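PDB 1VYF: 14 kDa fatty acid-binding protein from Schistosoma mansoni, which binds long-chain fatty acids such as oleic and arachidonic acid inside a beta-barrel and may take part in their transport. Local coordinates for residues Ser23-Ser28 / Gln98-Asn103; Thr95-Gln98 / Asn103-Val106. One frame throughout, in Å; residues are numbered along the deposited sequence.

Contact 1: residues Ser23-Ser28 / Gln98-Asn103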
loop_
_atom_site.group_PDB
_atom_site.type_symbol
_atom_site.label_atom_id
_atom_site.label_comp_id
_atom_site.label_asym_id
_atom_site.label_seq_id
_atom_site.Cartn_x
_atom_site.Cartn_y
_atom_site.Cartn_z
ATOM N N SER A 23 5.323 -13.991 3.977
ATOM C CA SER A 23 6.096 -15.203 4.087
ATOM C C SER A 23 6.800 -15.429 2.755
ATOM O O SER A 23 8.017 -15.694 2.708
ATOM C CB SER A 23 5.172 -16.377 4.431
ATOM O OG SER A 23 5.958 -17.503 4.775
ATOM N N LYS A 24 6.032 -15.307 1.678
ATOM C CA LYS A 24 6.547 -15.430 0.316
ATOM C C LYS A 24 7.614 -14.383 -0.032
ATOM O O LYS A 24 8.589 -14.693 -0.714
ATOM C CB LYS A 24 5.385 -15.379 -0.683
ATOM C CG LYS A 24 5.803 -15.528 -2.143
ATOM C CD LYS A 24 4.623 -15.887 -3.025
ATOM C CE LYS A 24 5.063 -16.160 -4.463
ATOM N NZ LYS A 24 5.554 -17.554 -4.616
ATOM N N LEU A 25 7.438 -13.158 0.459
ATOM C CA LEU A 25 8.383 -12.058 0.258
ATOM C C LEU A 25 9.691 -12.190 1.026
ATOM O O LEU A 25 10.611 -11.368 0.835
ATOM C CB LEU A 25 7.727 -10.718 0.641
ATOM C CG LEU A 25 6.614 -10.259 -0.291
ATOM C CD1 LEU A 25 5.892 -9.025 0.282
ATOM C CD2 LEU A 25 7.139 -9.994 -1.690
ATOM N N GLY A 26 9.739 -13.156 1.935
ATOM C CA GLY A 26 10.915 -13.444 2.730
ATOM C C GLY A 26 11.039 -12.580 3.973
ATOM O O GLY A 26 12.148 -12.483 4.532
ATOM N N VAL A 27 9.945 -11.925 4.389
ATOM C CA VAL A 27 9.961 -11.048 5.542
ATOM C C VAL A 27 10.273 -11.825 6.806
ATOM O O VAL A 27 9.777 -12.933 7.007
ATOM C CB VAL A 27 8.610 -10.278 5.722
ATOM C CG1 VAL A 27 8.648 -9.367 6.944
ATOM C CG2 VAL A 27 8.309 -9.455 4.483
ATOM N N SER A 28 11.075 -11.236 7.685
ATOM C CA SER A 28 11.532 -11.930 8.856
ATOM C C SER A 28 10.334 -12.331 9.711
ATOM O O SER A 28 9.273 -11.690 9.667
ATOM C CB SER A 28 12.483 -11.056 9.671
ATOM O OG SER A 28 11.769 -10.088 10.414
ATOM N N GLN A 98 5.910 -2.998 -7.030
ATOM C CA GLN A 98 7.159 -2.899 -6.291
ATOM C C GLN A 98 8.054 -4.051 -6.713
ATOM O O GLN A 98 7.726 -5.208 -6.504
ATOM C CB GLN A 98 6.922 -2.982 -4.784
ATOM C CG GLN A 98 6.144 -1.819 -4.238
ATOM C CD GLN A 98 5.980 -1.855 -2.703
ATOM O OE1 GLN A 98 5.688 -2.889 -2.132
ATOM N NE2 GLN A 98 6.163 -0.709 -2.060
ATOM N N VAL A 99 9.202 -3.736 -7.292
ATOM C CA VAL A 99 10.105 -4.769 -7.786
ATOM C C VAL A 99 11.348 -4.807 -6.904
ATOM O O VAL A 99 12.145 -3.869 -6.924
ATOM C CB VAL A 99 10.472 -4.538 -9.276
ATOM C CG1 VAL A 99 11.398 -5.643 -9.786
ATOM C CG2 VAL A 99 9.229 -4.479 -10.136
ATOM N N ASP A 100 11.450 -5.858 -6.081
ATOM C CA ASP A 100 12.717 -6.274 -5.473
ATOM C C ASP A 100 13.401 -7.385 -6.331
ATOM O O ASP A 100 12.834 -7.855 -7.323
ATOM C CB ASP A 100 12.555 -6.594 -3.953
ATOM C CG ASP A 100 11.961 -7.974 -3.646
ATOM O OD1 ASP A 100 10.837 -8.057 -3.042
ATOM O OD2 ASP A 100 12.587 -9.032 -3.853
ATOM N N PRO A 101 14.650 -7.733 -6.027
ATOM C CA PRO A 101 15.389 -8.704 -6.859
ATOM C C PRO A 101 14.860 -10.131 -6.775
ATOM O O PRO A 101 15.033 -10.897 -7.734
ATOM C CB PRO A 101 16.810 -8.629 -6.289
ATOM C CG PRO A 101 16.866 -7.338 -5.595
ATOM C CD PRO A 101 15.501 -7.197 -4.949
ATOM N N LYS A 102 14.251 -10.485 -5.646
ATOM C CA LYS A 102 13.646 -11.797 -5.470
ATOM C C LYS A 102 12.199 -11.862 -6.015
ATOM O O LYS A 102 11.809 -12.872 -6.603
ATOM C CB LYS A 102 13.717 -12.207 -4.004
ATOM C CG LYS A 102 15.129 -12.431 -3.463
ATOM C CD LYS A 102 15.093 -12.994 -2.018
ATOM C CE LYS A 102 16.465 -13.022 -1.353
ATOM N NZ LYS A 102 16.381 -13.246 0.132
ATOM N N ASN A 103 11.432 -10.775 -5.876
ATOM C CA ASN A 103 9.990 -10.795 -6.153
ATOM C C ASN A 103 9.416 -9.470 -6.624
ATOM O O ASN A 103 10.027 -8.420 -6.490
ATOM C CB ASN A 103 9.218 -11.169 -4.905
ATOM C CG ASN A 103 9.223 -12.657 -4.620
ATOM O OD1 ASN A 103 8.748 -13.453 -5.425
ATOM N ND2 ASN A 103 9.730 -13.032 -3.469
HETATM O O HOH W 1 10.989 -10.876 -1.540
#
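Leu-25 and Asn-103 make the apolar part of this contact: the CD2 methyl of Leu-25 lies 4.0 Å from CB of Asn-103, and the two side chains pass each other at a slant. Past that methylene the amide of Asn-103 reaches on to the helix end, where ND2 comes within 3.4 Å of Lys-24 O.

A single water does the polar bridging. It accepts from Asn-103 ND2 at 3.2 Å; its 2.5 Å approach to Leu-25 O is too short to be taken at face value. Asp-100 OD1, 3.2 Å from the water, competes with Leu-25 O for its protons and also forms a salt bridge with Arg-80.

Within the turn, Asp-100 OD2 receives two backbone N-H groups from the same face of the carboxylate. Lys-102 N (2.8 Å) comes in on the anti side in an Asx turn, while Asn-103 N (2.9 Å) meets the oxygen from well above the plane. The two bonds fix the rotation of the carboxylate, whose other oxygen, OD1, is turned to the water and Arg-80.

Across from it, helix 18-24 ends in a Schellman motif at Gly-26. The contact sets that helix end against the turn joining strands 93-99 and 104-112, with Val-122 of strand 115-122 touching Lys-24, Leu-25 and Asn-103.

Contact 2: residues Thr95-Gln98 / Asn103-Val106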
loop_
_atom_site.group_PDB
_atom_site.type_symbol
_atom_site.label_atom_id
_atom_site.label_comp_id
_atom_site.label_asym_id
_atom_site.label_seq_id
_atom_site.Cartn_x
_atom_site.Cartn_y
_atom_site.Cartn_z
ATOM N N THR A 95 -2.757 1.263 -9.127
ATOM C CA THR A 95 -2.010 0.033 -8.992
ATOM C C THR A 95 -0.506 0.328 -8.791
ATOM O O THR A 95 0.100 1.005 -9.619
ATOM C CB THR A 95 -2.219 -0.813 -10.257
ATOM O OG1 THR A 95 -3.613 -1.104 -10.466
ATOM C CG2 THR A 95 -1.558 -2.140 -10.133
ATOM N N GLN A 96 0.078 -0.169 -7.700
ATOM C CA GLN A 96 1.478 0.022 -7.376
ATOM C C GLN A 96 2.230 -1.275 -7.574
ATOM O O GLN A 96 1.859 -2.328 -7.040
ATOM C CB GLN A 96 1.642 0.491 -5.929
ATOM C CG GLN A 96 3.083 0.684 -5.489
ATOM C CD GLN A 96 3.218 1.203 -4.117
ATOM O OE1 GLN A 96 2.247 1.236 -3.366
ATOM N NE2 GLN A 96 4.428 1.657 -3.771
ATOM N N THR A 97 3.313 -1.199 -8.343
ATOM C CA THR A 97 4.156 -2.339 -8.576
ATOM C C THR A 97 5.476 -2.067 -7.858
ATOM O O THR A 97 6.057 -0.998 -8.019
ATOM C CB THR A 97 4.306 -2.560 -10.119
ATOM O OG1 THR A 97 3.015 -2.871 -10.682
ATOM C CG2 THR A 97 5.087 -3.758 -10.413
ATOM N N GLN A 98 5.910 -2.998 -7.030
ATOM C CA GLN A 98 7.159 -2.899 -6.291
ATOM C C GLN A 98 8.054 -4.051 -6.713
ATOM O O GLN A 98 7.726 -5.208 -6.504
ATOM C CB GLN A 98 6.922 -2.982 -4.784
ATOM C CG GLN A 98 6.144 -1.819 -4.238
ATOM C CD GLN A 98 5.980 -1.855 -2.703
ATOM O OE1 GLN A 98 5.688 -2.889 -2.132
ATOM N NE2 GLN A 98 6.163 -0.709 -2.060
ATOM N N ASN A 103 11.432 -10.775 -5.876
ATOM C CA ASN A 103 9.990 -10.795 -6.153
ATOM C C ASN A 103 9.416 -9.470 -6.624
ATOM O O ASN A 103 10.027 -8.420 -6.490
ATOM C CB ASN A 103 9.218 -11.169 -4.905
ATOM C CG ASN A 103 9.223 -12.657 -4.620
ATOM O OD1 ASN A 103 8.748 -13.453 -5.425
ATOM N ND2 ASN A 103 9.730 -13.032 -3.469
ATOM N N THR A 104 8.212 -9.545 -7.171
ATOM C CA THR A 104 7.447 -8.385 -7.562
ATOM C C THR A 104 6.118 -8.417 -6.817
ATOM O O THR A 104 5.472 -9.458 -6.779
ATOM C CB THR A 104 7.269 -8.397 -9.077
ATOM O OG1 THR A 104 8.531 -8.023 -9.680
ATOM C CG2 THR A 104 6.272 -7.320 -9.558
ATOM N N THR A 105 5.772 -7.291 -6.198
ATOM C CA THR A 105 4.499 -7.107 -5.464
ATOM C C THR A 105 3.620 -6.128 -6.222
ATOM O O THR A 105 4.060 -5.043 -6.563
ATOM C CB THR A 105 4.770 -6.551 -4.079
ATOM O OG1 THR A 105 5.722 -7.373 -3.400
ATOM C CG2 THR A 105 3.443 -6.563 -3.199
ATOM N N VAL A 106 2.382 -6.524 -6.500
ATOM C CA VAL A 106 1.419 -5.658 -7.134
ATOM C C VAL A 106 0.373 -5.298 -6.064
ATOM O O VAL A 106 -0.192 -6.193 -5.407
ATOM C CB VAL A 106 0.772 -6.280 -8.323
ATOM C CG1 VAL A 106 -0.181 -5.319 -8.955
ATOM C CG2 VAL A 106 1.842 -6.725 -9.339
HETATM O O HOH W 2 6.454 -5.531 -1.367
HETATM O O HOH W 3 8.326 -6.746 -4.152
#
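Gln-98 and Thr-105 face each other as an antiparallel hydrogen-bonded pair. Gln-98 N donates to Thr-105 O at 2.8 Å, and Thr-105 N to Gln-98 O at 2.9 Å. The short strand axes run 4.7 Å apart at 170°. CA-H...O contacts from Thr-97, Thr-104 and Val-106 to carbonyls of the facing strand fill in between.

The Gln-98 side chain starts beside its partner, CB lying 4.2 Å from CB of Thr-105 and against the same residue's carbonyl oxygen. CG turns away from the carbonyl carbon (chi1 -66°), and the chain then runs extended, touching Ile-107, further along the partner strand 104-112, and Ser-84 of strand 81-88. At the tip the amide splits its work: OE1 accepts from a water at 2.9 Å that is also bonded to Thr-105 OG1, while NE2 donates to Glu-74. A second water is bonded to Thr-105 OG1 as well; two waters thus lie between the hydroxyl and Gln-98, one at its side-chain OE1 and one, less certainly bonded, at its backbone O.

On the face that carries Thr-95, Thr-97, Thr-104 and Val-106, methyls meet. CG2 of Thr-97 touches CG2 of Thr-104 at 3.9 Å, and CG2 of Thr-95 reaches CG1 of Val-106 at 3.7 Å; each of these four methyls stands anti to its own backbone N.

On the Gln-98 face, Gln-96 hydrogen-bonds Arg-109, an oleate-binding residue, and bound oleic acid lies near Gln-98. The arrangement is a beta hairpin in the barrel wall of a fatty-acid-binding protein, with a water-linked polar face turned to the lipid cavity.

Overall arrangement
The two contacts have centres 10 Å apart and share Gln-98 and Asn-103. Along the chain, 23-28 comes early, at the end of helix 18-24, whereas the other segments all belong to the hairpin of strands 93-99 and 104-112. Contact 2 pairs those neighbouring strands within the antiparallel sheet; contact 1 brings the helix end to the turn between them. Leu-25 CD2 packs 3.4 Å from Thr-105 OG1, so the two contacts also meet directly. Together they join the helical region to the barrel wall near the bound oleic acid, consistent with the helix-capped barrel that houses lipid in this family.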